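Thiamine-monophosphate kinase (Stenotrophomonas maltophilia, PDB 6XEP) probably catalyses the ATP-dependent phosphorylation of thiamine monophosphate to thiamine diphosphate, the active form of vitamin B1. Local coordinates at residues Phe14-Arg19 and Gly113-Ala118; His61-Thr66 and Arg176-Gly181; Val78-Leu83 and Pro204-Thr209; Asp161-Gly166 and Asp288-Leu293. One frame throughout, in Å; residues are numbered along the deposited sequence. Where two conformers were deposited one is given.

Interaction 1. Residues Phe14-Arg19 and Gly113-Ala118; sequences FALIDR and GFFALA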
# COMPACT_ATOMS: atom_id res chain seq x y z
N PHE A 14 -13.12 6.58 -6.93
CA PHE A 14 -13.22 5.13 -6.81
C PHE A 14 -14.60 4.65 -7.23
O PHE A 14 -15.61 5.25 -6.86
CB PHE A 14 -12.97 4.69 -5.38
CG PHE A 14 -11.54 4.44 -5.05
CD1 PHE A 14 -10.53 4.96 -5.85
CD2 PHE A 14 -11.20 3.68 -3.95
CE1 PHE A 14 -9.20 4.72 -5.55
CE2 PHE A 14 -9.87 3.43 -3.64
CZ PHE A 14 -8.87 3.95 -4.45
N ALA A 15 -14.65 3.56 -7.99
CA ALA A 15 -15.95 2.97 -8.30
C ALA A 15 -16.67 2.54 -7.02
O ALA A 15 -17.90 2.52 -6.98
CB ALA A 15 -15.78 1.77 -9.24
N LEU A 16 -15.91 2.22 -5.97
CA LEU A 16 -16.44 1.72 -4.71
C LEU A 16 -16.77 2.83 -3.71
O LEU A 16 -17.06 2.54 -2.55
CB LEU A 16 -15.45 0.74 -4.07
CG LEU A 16 -15.00 -0.43 -4.94
CD1 LEU A 16 -13.98 -1.31 -4.19
CD2 LEU A 16 -16.22 -1.24 -5.36
N ILE A 17 -16.73 4.10 -4.13
CA ILE A 17 -16.76 5.19 -3.16
C ILE A 17 -18.06 5.19 -2.35
O ILE A 17 -18.06 5.52 -1.15
CB ILE A 17 -16.52 6.54 -3.85
CG1 ILE A 17 -16.38 7.63 -2.78
CG2 ILE A 17 -17.63 6.87 -4.78
CD1 ILE A 17 -15.19 7.39 -1.88
N ASP A 18 -19.18 4.84 -2.97
CA ASP A 18 -20.44 4.86 -2.21
C ASP A 18 -20.40 3.85 -1.07
O ASP A 18 -20.79 4.15 0.06
CB ASP A 18 -21.63 4.59 -3.13
CG ASP A 18 -21.86 5.72 -4.12
OD1 ASP A 18 -21.60 6.90 -3.77
OD2 ASP A 18 -22.30 5.44 -5.26
N ARG A 19 -19.95 2.64 -1.36
CA ARG A 19 -19.84 1.65 -0.29
C ARG A 19 -18.75 2.02 0.71
O ARG A 19 -18.90 1.76 1.90
CB ARG A 19 -19.62 0.26 -0.89
CG ARG A 19 -20.89 -0.27 -1.58
CD ARG A 19 -20.77 -1.77 -1.86
NE ARG A 19 -20.01 -2.06 -3.07
CZ ARG A 19 -19.72 -3.29 -3.49
NH1 ARG A 19 -19.02 -3.47 -4.60
NH2 ARG A 19 -20.13 -4.35 -2.79
N GLY A 113 -16.52 -9.02 -2.58
CA GLY A 113 -15.73 -9.93 -1.79
C GLY A 113 -14.88 -9.22 -0.76
O GLY A 113 -14.74 -9.69 0.38
N PHE A 114 -14.33 -8.08 -1.16
CA PHE A 114 -13.55 -7.25 -0.25
C PHE A 114 -14.39 -6.85 0.96
O PHE A 114 -13.99 -7.07 2.12
CB PHE A 114 -13.02 -6.04 -1.00
CG PHE A 114 -11.97 -5.29 -0.24
CD1 PHE A 114 -12.32 -4.31 0.66
CD2 PHE A 114 -10.63 -5.58 -0.42
CE1 PHE A 114 -11.35 -3.63 1.37
CE2 PHE A 114 -9.67 -4.90 0.29
CZ PHE A 114 -10.03 -3.93 1.18
N PHE A 115 -15.57 -6.25 0.72
CA PHE A 115 -16.39 -5.78 1.82
C PHE A 115 -17.02 -6.93 2.58
O PHE A 115 -17.26 -6.80 3.78
CB PHE A 115 -17.50 -4.84 1.31
CG PHE A 115 -16.98 -3.54 0.77
CD1 PHE A 115 -16.20 -2.70 1.56
CD2 PHE A 115 -17.25 -3.16 -0.54
CE1 PHE A 115 -15.72 -1.49 1.06
CE2 PHE A 115 -16.79 -1.95 -1.05
CZ PHE A 115 -16.02 -1.12 -0.24
N ALA A 116 -17.32 -8.05 1.91
CA ALA A 116 -17.86 -9.18 2.66
C ALA A 116 -16.93 -9.56 3.80
O ALA A 116 -17.38 -9.79 4.92
CB ALA A 116 -18.10 -10.38 1.74
N LEU A 117 -15.63 -9.62 3.52
CA LEU A 117 -14.66 -9.94 4.57
C LEU A 117 -14.35 -8.73 5.46
O LEU A 117 -14.29 -8.87 6.68
CB LEU A 117 -13.38 -10.48 3.95
CG LEU A 117 -12.26 -10.82 4.93
CD1 LEU A 117 -12.70 -11.88 5.91
CD2 LEU A 117 -11.02 -11.26 4.14
N ALA A 118 -14.17 -7.55 4.86
CA ALA A 118 -13.82 -6.37 5.63
C ALA A 118 -14.85 -6.06 6.70
O ALA A 118 -14.49 -5.70 7.83
CB ALA A 118 -13.66 -5.16 4.70
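The start of the N-terminal helix 17-24 packs against the C-terminal half of helix 104-120, where Arg19 and the N-cap residue Leu16 meet Phe115. The chain enters helix 17-24 through a type I beta turn from Phe14 to Ile17, closed by Ile17 N on Phe14 O at 3.2 Å. Phe115 reaches across with its ring, CG lying beside the backbone N and anti to the carbonyl carbon (chi1 -67°). Its CE2 comes within 3.6 Å of Arg19 CB. The rest of the arginine slants down past CE2 and CD2. Arg19 NE is 3.8 Å from Phe115 CE2, and Arg19 CZ is 3.8 Å from Phe115 CD2. Phe115 CD2 lies over one face of the guanidinium. The guanidinium is tilted 58° from the ring plane, so the two do not stack flat. Arg19 is deposited in two conformers, and this description holds for one of them. Here the bend at chi3 (-82°) turns the guanidinium to a salt bridge with Asp112 and a hydrogen bond to Glu108 O, both on helix 104-120. Leu16 CD1 makes a looser apolar contact with Phe115 CE2 at 4.3 Å. Arg23 adds a cation-pi contact to Phe115. The result is a helix-helix contact in which an N-terminal helix covers a helix of the PurM-like N-terminal alpha/beta domain.

Interaction 2. Residues His61-Thr66 and Arg176-Gly181; sequences HFPVET and RLWQQG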
# COMPACT_ATOMS: atom_id res chain seq x y z
N HIS A 61 -0.24 -15.30 -7.54
CA HIS A 61 -0.85 -15.58 -6.26
C HIS A 61 -2.26 -16.14 -6.39
O HIS A 61 -2.83 -16.58 -5.39
CB HIS A 61 -0.85 -14.31 -5.39
CG HIS A 61 0.51 -13.72 -5.22
ND1 HIS A 61 1.06 -12.83 -6.12
CD2 HIS A 61 1.46 -13.92 -4.27
CE1 HIS A 61 2.28 -12.51 -5.73
NE2 HIS A 61 2.54 -13.15 -4.60
N PHE A 62 -2.82 -16.11 -7.59
CA PHE A 62 -4.13 -16.71 -7.83
C PHE A 62 -4.19 -17.10 -9.29
O PHE A 62 -3.66 -16.38 -10.15
CB PHE A 62 -5.30 -15.77 -7.47
CG PHE A 62 -5.26 -14.41 -8.16
CD1 PHE A 62 -5.92 -14.20 -9.37
CD2 PHE A 62 -4.63 -13.33 -7.55
CE1 PHE A 62 -5.91 -12.95 -9.98
CE2 PHE A 62 -4.61 -12.08 -8.16
CZ PHE A 62 -5.27 -11.89 -9.38
N PRO A 63 -4.78 -18.25 -9.61
CA PRO A 63 -4.96 -18.62 -11.02
C PRO A 63 -5.78 -17.57 -11.75
O PRO A 63 -6.62 -16.89 -11.16
CB PRO A 63 -5.69 -19.96 -10.94
CG PRO A 63 -5.26 -20.54 -9.60
CD PRO A 63 -5.14 -19.34 -8.68
N VAL A 64 -5.49 -17.40 -13.04
CA VAL A 64 -6.10 -16.30 -13.77
C VAL A 64 -7.62 -16.43 -13.80
O VAL A 64 -8.33 -15.42 -13.78
CB VAL A 64 -5.51 -16.21 -15.19
CG1 VAL A 64 -6.28 -15.20 -16.03
CG2 VAL A 64 -4.04 -15.81 -15.12
N GLU A 65 -8.14 -17.65 -13.75
CA GLU A 65 -9.58 -17.82 -13.79
C GLU A 65 -10.26 -17.53 -12.45
O GLU A 65 -11.49 -17.63 -12.39
CB GLU A 65 -9.93 -19.22 -14.26
CG GLU A 65 -9.37 -20.29 -13.36
CD GLU A 65 -8.15 -20.97 -13.95
OE1 GLU A 65 -7.13 -20.30 -14.30
OE2 GLU A 65 -8.24 -22.21 -14.08
N THR A 66 -9.52 -17.18 -11.40
CA THR A 66 -10.16 -16.83 -10.13
C THR A 66 -11.15 -15.69 -10.34
O THR A 66 -10.85 -14.70 -11.01
CB THR A 66 -9.11 -16.42 -9.08
OG1 THR A 66 -8.13 -17.46 -8.92
CG2 THR A 66 -9.81 -16.17 -7.71
N ARG A 176 -3.40 -28.59 -5.96
CA ARG A 176 -2.94 -29.81 -6.61
C ARG A 176 -4.02 -30.41 -7.50
O ARG A 176 -3.76 -30.83 -8.63
CB ARG A 176 -2.50 -30.83 -5.56
CG ARG A 176 -1.07 -30.69 -5.07
CD ARG A 176 -0.88 -31.66 -3.91
NE ARG A 176 0.47 -31.66 -3.36
CZ ARG A 176 1.27 -32.71 -3.42
NH1 ARG A 176 0.87 -33.82 -4.02
NH2 ARG A 176 2.49 -32.65 -2.89
N LEU A 177 -5.25 -30.52 -6.98
CA LEU A 177 -6.34 -31.04 -7.80
C LEU A 177 -6.55 -30.18 -9.03
O LEU A 177 -6.76 -30.70 -10.13
CB LEU A 177 -7.63 -31.13 -6.98
CG LEU A 177 -7.58 -32.16 -5.86
CD1 LEU A 177 -8.77 -31.95 -4.93
CD2 LEU A 177 -7.60 -33.57 -6.42
N TRP A 178 -6.47 -28.86 -8.88
CA TRP A 178 -6.59 -27.97 -10.03
C TRP A 178 -5.48 -28.22 -11.05
O TRP A 178 -5.74 -28.31 -12.26
CB TRP A 178 -6.61 -26.52 -9.56
CG TRP A 178 -6.49 -25.49 -10.64
CD1 TRP A 178 -7.46 -25.08 -11.50
CD2 TRP A 178 -5.33 -24.71 -10.94
NE1 TRP A 178 -6.96 -24.10 -12.34
CE2 TRP A 178 -5.65 -23.86 -12.01
CE3 TRP A 178 -4.04 -24.67 -10.42
CZ2 TRP A 178 -4.73 -22.97 -12.56
CZ3 TRP A 178 -3.12 -23.77 -10.95
CH2 TRP A 178 -3.48 -22.93 -12.01
N GLN A 179 -4.24 -28.39 -10.59
CA GLN A 179 -3.12 -28.63 -11.50
C GLN A 179 -3.25 -29.98 -12.21
O GLN A 179 -2.83 -30.12 -13.37
CB GLN A 179 -1.80 -28.57 -10.74
CG GLN A 179 -1.48 -27.19 -10.19
CD GLN A 179 -0.42 -27.21 -9.09
OE1 GLN A 179 -0.14 -28.25 -8.50
NE2 GLN A 179 0.17 -26.05 -8.82
N GLN A 180 -3.81 -30.97 -11.53
CA GLN A 180 -4.03 -32.28 -12.13
C GLN A 180 -5.23 -32.30 -13.05
O GLN A 180 -5.49 -33.33 -13.69
CB GLN A 180 -4.20 -33.33 -11.04
CG GLN A 180 -3.01 -33.42 -10.13
CD GLN A 180 -3.27 -34.29 -8.91
OE1 GLN A 180 -4.36 -34.82 -8.73
NE2 GLN A 180 -2.25 -34.44 -8.08
N GLY A 181 -5.97 -31.19 -13.13
CA GLY A 181 -7.12 -31.13 -14.01
C GLY A 181 -8.41 -31.61 -13.39
O GLY A 181 -9.39 -31.83 -14.11
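Pro63 turns the CB-CG edge of its pyrrolidine ring onto one face of the Trp178 indole. Pro63 CG sits almost directly above the six-membered ring, 3.9 Å from its centroid, in a CH-pi contact. Pro63 CB packs toward the rim of the ring, 3.6 Å from Trp178 CZ2. The edge of the same indole is used for a polar bond. Trp178 NE1 donates to Glu65 OE2 at 2.9 Å, with an N-H...O angle of 159°. The oxygen lies close to the indole plane, but the N-H meets the carboxylate from above, 54° out of the carboxylate plane. Glu65 reaches it with CG set between the backbone N and the carbonyl carbon (chi1 60°) and a further bend at chi2. Pro63 and Glu65 are brought together by a type I beta turn from Pro63 to Thr66. Pro63 O takes two bonds there, from Thr66 N at 2.9 Å and from Thr66 OG1 at 2.8 Å. On the other side, the helix carrying Trp178 ends in a Schellman motif at Gly181, whose N bonds to Trp178 O at 3.0 Å. Leu185 touches both Pro63 and Trp178. In the same loop, His61 NE2 is bonded to Thr131 OG1 of the second subunit. The contact ties a loop of the PurM-like N-terminal domain to a helix of the C-terminal domain. It borders the probable substrate site: Pro63 lies about 8 Å, side chain to side chain, from Asp274, which with His61 is predicted to bind the substrate.

Interaction 3. Residues Val78-Leu83 and Pro204-Thr209; sequences VNLSDL and PTPRVT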
# COMPACT_ATOMS: atom_id res chain seq x y z
N VAL A 78 -5.20 -12.07 3.19
CA VAL A 78 -3.76 -12.20 3.43
C VAL A 78 -3.30 -11.18 4.46
O VAL A 78 -2.56 -11.50 5.40
CB VAL A 78 -2.99 -12.06 2.11
CG1 VAL A 78 -1.50 -12.12 2.39
CG2 VAL A 78 -3.39 -13.18 1.16
N ASN A 79 -3.74 -9.93 4.31
CA ASN A 79 -3.32 -8.88 5.22
C ASN A 79 -3.90 -9.06 6.61
O ASN A 79 -3.24 -8.80 7.62
CB ASN A 79 -3.72 -7.53 4.65
CG ASN A 79 -2.87 -7.12 3.50
OD1 ASN A 79 -3.12 -7.51 2.36
ND2 ASN A 79 -1.81 -6.37 3.79
N LEU A 80 -5.18 -9.45 6.68
CA LEU A 80 -5.79 -9.66 7.97
C LEU A 80 -5.13 -10.82 8.71
O LEU A 80 -5.03 -10.79 9.93
CB LEU A 80 -7.29 -9.92 7.80
CG LEU A 80 -8.12 -8.72 7.37
CD1 LEU A 80 -9.59 -9.12 7.20
CD2 LEU A 80 -7.97 -7.57 8.38
N SER A 81 -4.70 -11.84 7.97
CA SER A 81 -4.00 -12.95 8.60
C SER A 81 -2.67 -12.49 9.18
O SER A 81 -2.26 -12.94 10.26
CB SER A 81 -3.80 -14.08 7.60
OG SER A 81 -3.12 -15.15 8.22
N ASP A 82 -1.97 -11.59 8.47
CA ASP A 82 -0.74 -10.99 8.98
C ASP A 82 -1.01 -10.24 10.28
O ASP A 82 -0.27 -10.35 11.26
CB ASP A 82 -0.15 -10.01 7.95
CG ASP A 82 0.28 -10.67 6.65
OD1 ASP A 82 0.38 -11.91 6.56
OD2 ASP A 82 0.53 -9.90 5.69
N LEU A 83 -2.08 -9.42 10.28
CA LEU A 83 -2.42 -8.67 11.49
C LEU A 83 -2.82 -9.60 12.62
O LEU A 83 -2.50 -9.34 13.78
CB LEU A 83 -3.57 -7.69 11.20
CG LEU A 83 -3.19 -6.49 10.33
CD1 LEU A 83 -4.39 -5.59 10.15
CD2 LEU A 83 -2.03 -5.73 10.96
N PRO A 204 -9.70 -18.09 2.03
CA PRO A 204 -9.18 -18.47 3.36
C PRO A 204 -9.79 -17.58 4.44
O PRO A 204 -10.15 -16.43 4.18
CB PRO A 204 -7.67 -18.24 3.22
CG PRO A 204 -7.54 -17.16 2.19
CD PRO A 204 -8.65 -17.50 1.19
N THR A 205 -9.88 -18.11 5.67
CA THR A 205 -10.49 -17.36 6.77
C THR A 205 -9.42 -16.81 7.70
O THR A 205 -8.79 -17.60 8.45
CB THR A 205 -11.47 -18.25 7.54
OG1 THR A 205 -12.43 -18.80 6.63
CG2 THR A 205 -12.20 -17.42 8.60
N PRO A 206 -9.17 -15.50 7.74
CA PRO A 206 -8.15 -14.98 8.66
C PRO A 206 -8.65 -15.07 10.09
O PRO A 206 -9.80 -14.73 10.37
CB PRO A 206 -7.97 -13.52 8.21
CG PRO A 206 -9.34 -13.13 7.65
CD PRO A 206 -9.84 -14.42 6.97
N ARG A 207 -7.79 -15.55 10.99
CA ARG A 207 -8.25 -15.83 12.35
C ARG A 207 -8.04 -14.62 13.26
O ARG A 207 -7.32 -14.67 14.26
CB ARG A 207 -7.56 -17.08 12.89
CG ARG A 207 -7.64 -18.28 11.95
CD ARG A 207 -9.10 -18.71 11.69
NE ARG A 207 -9.10 -19.99 10.99
CZ ARG A 207 -10.19 -20.58 10.52
NH1 ARG A 207 -11.38 -20.00 10.68
NH2 ARG A 207 -10.06 -21.74 9.87
N VAL A 208 -8.69 -13.52 12.88
CA VAL A 208 -8.50 -12.25 13.60
C VAL A 208 -9.00 -12.38 15.05
O VAL A 208 -8.32 -11.95 15.99
CB VAL A 208 -9.21 -11.10 12.87
CG1 VAL A 208 -9.03 -9.80 13.64
CG2 VAL A 208 -8.66 -10.94 11.43
N THR A 209 -10.20 -12.94 15.24
CA THR A 209 -10.72 -13.05 16.60
C THR A 209 -9.80 -13.88 17.49
O THR A 209 -9.53 -13.50 18.64
CB THR A 209 -12.13 -13.66 16.58
OG1 THR A 209 -12.96 -12.87 15.72
CG2 THR A 209 -12.73 -13.64 17.97
O HOH W 1 -5.26 -16.32 10.08
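The backbone of helix 68-85 passes very close to the extended run at Pro206, with Ser81 CA and Pro206 CA only 4.6 Å apart. Pro206 presses CB and CG against the helix at Leu80 and Ser81. Its CB is 3.7 Å from Leu80 CB and also 3.7 Å from Ser81 N, so the proline touches backbone as well as side chain. Leu80 CG stands beside its backbone N (chi1 -70°), and the chain beyond brings Leu80 CD1 to 4.0 Å from Pro206 CG. Two residues on, at the start of helix 208-214, Val208 CG2 packs against Leu80 CB at 4.0 Å. No direct hydrogen bond joins the two segments, but a water does. It accepts from Arg207 N at 2.8 Å and donates to Ser81 OG at 3.1 Å. Ser81 OG is also bonded to Asp223, a predicted magnesium ligand, so the bridge leads toward the probable metal site. Arg207 is the centre of an inverse gamma turn, with a weak bond from Val208 N to Pro206 O at 3.0 Å, and is the N-cap of helix 208-214. Its guanidinium turns off to a salt bridge with Glu277. Helix 68-85 thus lies between strand 48-57, touched by Val78, Asn79, Asp82 (itself predicted to bind magnesium) and Leu83, and the segment leading into helix 208-214, while Pro90 of strand 89-99 touches both Leu80 and Val208.

Interaction 4. Residues Asp161-Gly166 and Asp288-Leu293; sequences DIWVSG and DALHYL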
# COMPACT_ATOMS: atom_id res chain seq x y z
N ASP A 161 3.76 -26.16 24.64
CA ASP A 161 3.04 -26.86 23.58
C ASP A 161 3.01 -26.00 22.32
O ASP A 161 2.99 -24.78 22.39
CB ASP A 161 1.60 -27.16 24.00
CG ASP A 161 1.49 -28.09 25.19
OD1 ASP A 161 2.31 -29.02 25.29
OD2 ASP A 161 0.57 -27.89 26.03
N ILE A 162 2.96 -26.66 21.17
CA ILE A 162 2.71 -26.01 19.89
C ILE A 162 1.27 -26.30 19.49
O ILE A 162 0.81 -27.45 19.60
CB ILE A 162 3.68 -26.51 18.81
CG1 ILE A 162 5.14 -26.30 19.25
CG2 ILE A 162 3.46 -25.78 17.47
CD1 ILE A 162 6.14 -26.84 18.23
N TRP A 163 0.56 -25.27 19.02
CA TRP A 163 -0.85 -25.35 18.64
C TRP A 163 -1.04 -24.77 17.25
O TRP A 163 -0.27 -23.92 16.81
CB TRP A 163 -1.77 -24.55 19.58
CG TRP A 163 -1.81 -25.04 21.01
CD1 TRP A 163 -0.89 -24.79 21.99
CD2 TRP A 163 -2.82 -25.86 21.59
NE1 TRP A 163 -1.28 -25.41 23.15
CE2 TRP A 163 -2.46 -26.06 22.94
CE3 TRP A 163 -4.01 -26.44 21.11
CZ2 TRP A 163 -3.24 -26.83 23.82
CZ3 TRP A 163 -4.78 -27.19 21.98
CH2 TRP A 163 -4.39 -27.39 23.33
N VAL A 164 -2.10 -25.21 16.56
CA VAL A 164 -2.46 -24.59 15.29
C VAL A 164 -3.98 -24.54 15.16
O VAL A 164 -4.69 -25.43 15.64
CB VAL A 164 -1.81 -25.33 14.09
CG1 VAL A 164 -2.39 -26.72 13.90
CG2 VAL A 164 -1.93 -24.48 12.81
N SER A 165 -4.47 -23.48 14.53
CA SER A 165 -5.91 -23.29 14.37
C SER A 165 -6.39 -23.98 13.09
O SER A 165 -5.62 -24.26 12.18
CB SER A 165 -6.25 -21.80 14.31
OG SER A 165 -5.64 -21.16 13.18
N GLY A 166 -7.70 -24.26 13.06
CA GLY A 166 -8.34 -24.73 11.83
C GLY A 166 -7.79 -26.05 11.34
O GLY A 166 -7.63 -27.03 12.09
N ASP A 288 -6.18 -26.80 29.25
CA ASP A 288 -7.60 -26.70 29.57
C ASP A 288 -8.19 -25.41 29.03
O ASP A 288 -9.27 -25.41 28.42
CB ASP A 288 -7.81 -26.77 31.09
CG ASP A 288 -7.48 -28.13 31.67
OD1 ASP A 288 -7.22 -29.07 30.89
OD2 ASP A 288 -7.49 -28.25 32.91
N ALA A 289 -7.49 -24.29 29.23
CA ALA A 289 -8.01 -22.99 28.81
C ALA A 289 -8.13 -22.91 27.30
O ALA A 289 -9.10 -22.35 26.78
CB ALA A 289 -7.11 -21.88 29.34
N LEU A 290 -7.16 -23.47 26.58
CA LEU A 290 -7.19 -23.41 25.13
C LEU A 290 -8.27 -24.31 24.55
O LEU A 290 -8.88 -23.97 23.54
CB LEU A 290 -5.81 -23.75 24.56
CG LEU A 290 -4.79 -22.63 24.81
CD1 LEU A 290 -3.34 -23.11 24.58
CD2 LEU A 290 -5.09 -21.43 23.92
N HIS A 291 -8.55 -25.46 25.18
CA HIS A 291 -9.70 -26.24 24.73
C HIS A 291 -10.99 -25.47 24.95
O HIS A 291 -11.89 -25.48 24.09
CB HIS A 291 -9.75 -27.59 25.46
CG HIS A 291 -8.62 -28.50 25.07
ND1 HIS A 291 -8.41 -28.90 23.77
CD2 HIS A 291 -7.63 -29.06 25.80
CE1 HIS A 291 -7.34 -29.67 23.72
NE2 HIS A 291 -6.85 -29.78 24.94
N TYR A 292 -11.08 -24.77 26.07
CA TYR A 292 -12.25 -23.94 26.33
C TYR A 292 -12.35 -22.82 25.31
O TYR A 292 -13.45 -22.49 24.84
CB TYR A 292 -12.19 -23.35 27.73
CG TYR A 292 -13.42 -22.54 28.07
CD1 TYR A 292 -13.45 -21.16 27.83
CD2 TYR A 292 -14.56 -23.15 28.58
CE1 TYR A 292 -14.59 -20.41 28.12
CE2 TYR A 292 -15.70 -22.40 28.88
CZ TYR A 292 -15.71 -21.04 28.64
OH TYR A 292 -16.83 -20.29 28.93
N LEU A 293 -11.21 -22.22 24.95
CA LEU A 293 -11.21 -21.14 23.96
C LEU A 293 -11.69 -21.65 22.61
O LEU A 293 -12.47 -20.97 21.92
CB LEU A 293 -9.80 -20.55 23.84
CG LEU A 293 -9.62 -19.44 22.79
CD1 LEU A 293 -10.48 -18.23 23.13
CD2 LEU A 293 -8.16 -19.04 22.68
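Two residues along the strand from Trp163, whose indole meets Leu290 and His291, Ser165 OG is gripped by hydrogen bonds with Glu277 OE1 and Leu278 N. These bonds add to the backbone pairing of strand 161-165 with strand 277-282. Trp163 itself points to helix 287-297, with CG beside the backbone N and anti to the carbonyl carbon (chi1 -64°). Leu290 puts one methyl over the indole face. Leu290 CD1 is 3.7 Å from the centroid of the five-membered ring, a CH-pi contact. The methyl is shifted toward the pyrrole rim, 3.4 Å from Trp163 NE1 and 3.5 Å from Trp163 CE2. The far edge of the indole meets His291. Trp163 CH2 lies over the imidazole face, 3.7 Å from His291 CE1. The planes of the six-membered ring and the imidazole stand 71° apart, with centroids 5.3 Å apart, so this is a T-shaped pair. Leu290 is buried, while His291 lies at the exposed side of the helix. Strand 161-165 runs antiparallel between strands 277-282 and 301-308, and helix 287-297 connects those two in the chain. Phe280 on strand 277-282 meets Trp163 with its ring nearly parallel and also touches Leu290, while Leu293 packs against Leu210 of helix 208-214.

How the interactions relate
The centre of interaction 3 is about 3 Å from the centre of the chain, and it touches interactions 1 and 4. Leu117 CG of interaction 1 is 3.9 Å from Leu80 CD1, and Arg207 CG is 3.7 Å from Ser165 OG of interaction 4. Interactions 1 and 4 lie on opposite sides of the chain's centre, with centres 34 Å apart. Interaction 2 touches none of the others; its nearest atoms are about 7 Å from those of interaction 3. Both interactions 2 and 3 join the two domains. They border the probable active site: interaction 2 holds His61, predicted to bind the substrate, and interaction 3 holds predicted magnesium ligand Asp82. Interaction 4 is remote from these sites.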